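PDB 2QIY: UBP3-associated protein BRE5 from Saccharomyces cerevisiae, which acts with UBP3 in de-ubiquitination, cleaving ubiquitin in a step that leads to mono-ubiquitination of Sec23, and is represented here by its NTF2 domain. Local coordinates for residues F36-S39 with T40-L43. Numbering follows the deposited sequence.
Sequences FYAS and TAEL
Y37 reaches round a tight corner of the chain to meet A41 and L43. Its CB starts the contact, 3.8 Å from A41 CB. With CG beside the backbone N (chi1 -70°) and anti to the carbonyl carbon, the ring runs on past that methyl, which sits at the ring edge, near its plane, 3.7 Å from CD1. Farther out, CE1 draws near L43 CD1, and at the tip OH lies 3.8 Å from the same methyl, which approaches the ring obliquely. The hydroxyl itself is hydrogen-bonded to D142 on strand 137-147, while I71 and F75 of helix 68-77 touch the Y37 side chain, so Y37 bridges the helix and the curved sheet of the NTF2 fold. The corner is a type I beta turn from A38 to A41, where strand 37-38 gives way to strand 41-46. A41 N donates to A38 O at 3.1 Å, closing the turn. On the exposed crest, S39 OG and T40 OG1 both lie between their own backbone N and carbonyl carbon, and one water spans them, 2.7 Å from S39 OG and 2.8 Å from T40 OG1.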
loop_
_atom_site.group_PDB
_atom_site.type_symbol
_atom_site.label_atom_id
_atom_site.label_comp_id
_atom_site.label_asym_id
_atom_site.label_seq_id
_atom_site.Cartn_x
_atom_site.Cartn_y
_atom_site.Cartn_z
ATOM N N PHE A 36 -0.358 -6.071 -20.395
ATOM C CA PHE A 36 -1.460 -5.603 -19.552
ATOM C C PHE A 36 -1.221 -4.200 -18.984
ATOM O O PHE A 36 -2.063 -3.661 -18.248
ATOM C CB PHE A 36 -1.764 -6.687 -18.523
ATOM C CG PHE A 36 -2.267 -7.971 -19.191
ATOM C CD1 PHE A 36 -1.367 -8.942 -19.651
ATOM C CD2 PHE A 36 -3.622 -8.153 -19.432
ATOM C CE1 PHE A 36 -1.816 -10.098 -20.296
ATOM C CE2 PHE A 36 -4.098 -9.313 -20.072
ATOM C CZ PHE A 36 -3.197 -10.287 -20.507
ATOM N N TYR A 37 -0.096 -3.607 -19.384
ATOM C CA TYR A 37 0.265 -2.266 -18.938
ATOM C C TYR A 37 0.025 -1.257 -20.044
ATOM O O TYR A 37 0.162 -1.580 -21.222
ATOM C CB TYR A 37 1.742 -2.224 -18.555
ATOM C CG TYR A 37 2.102 -2.979 -17.303
ATOM C CD1 TYR A 37 2.303 -2.298 -16.085
ATOM C CD2 TYR A 37 2.263 -4.355 -17.323
ATOM C CE1 TYR A 37 2.676 -2.979 -14.913
ATOM C CE2 TYR A 37 2.633 -5.046 -16.160
ATOM C CZ TYR A 37 2.826 -4.349 -14.961
ATOM O OH TYR A 37 3.182 -5.021 -13.809
ATOM N N ALA A 38 -0.291 -0.023 -19.655
ATOM C CA ALA A 38 -0.362 1.108 -20.582
ATOM C C ALA A 38 1.026 1.335 -21.161
ATOM O O ALA A 38 2.034 0.972 -20.540
ATOM C CB ALA A 38 -0.832 2.353 -19.859
ATOM N N SER A 39 1.081 1.920 -22.348
ATOM C CA SER A 39 2.368 2.163 -22.988
ATOM C C SER A 39 3.320 2.995 -22.106
ATOM O O SER A 39 4.544 2.790 -22.157
ATOM C CB SER A 39 2.175 2.828 -24.358
ATOM O OG SER A 39 1.547 4.086 -24.223
ATOM N N THR A 40 2.754 3.922 -21.334
ATOM C CA THR A 40 3.532 4.825 -20.470
ATOM C C THR A 40 3.480 4.429 -18.991
ATOM O O THR A 40 3.760 5.254 -18.094
ATOM C CB THR A 40 3.081 6.299 -20.636
ATOM O OG1 THR A 40 1.690 6.411 -20.302
ATOM C CG2 THR A 40 3.315 6.780 -22.066
ATOM N N ALA A 41 3.113 3.178 -18.715
ATOM C CA ALA A 41 2.991 2.717 -17.313
ATOM C C ALA A 41 4.269 2.888 -16.484
ATOM O O ALA A 41 5.377 2.831 -17.007
ATOM C CB ALA A 41 2.565 1.248 -17.265
ATOM N N GLU A 42 4.095 3.051 -15.169
ATOM C CA GLU A 42 5.196 3.064 -14.197
ATOM C C GLU A 42 5.139 1.833 -13.312
ATOM O O GLU A 42 4.075 1.484 -12.787
ATOM C CB GLU A 42 5.125 4.324 -13.325
ATOM C CG GLU A 42 5.123 5.556 -14.222
ATOM C CD GLU A 42 5.462 6.862 -13.545
ATOM O OE1 GLU A 42 5.821 6.901 -12.345
ATOM O OE2 GLU A 42 5.384 7.880 -14.266
ATOM N N LEU A 43 6.287 1.158 -13.197
ATOM C CA LEU A 43 6.429 -0.038 -12.369
ATOM C C LEU A 43 7.508 0.169 -11.326
ATOM O O LEU A 43 8.615 0.651 -11.640
ATOM C CB LEU A 43 6.879 -1.187 -13.285
ATOM C CG LEU A 43 7.203 -2.512 -12.597
ATOM C CD1 LEU A 43 5.967 -3.165 -11.941
ATOM C CD2 LEU A 43 7.816 -3.464 -13.632
HETATM O O HOH W 1 0.068 5.283 -22.267
#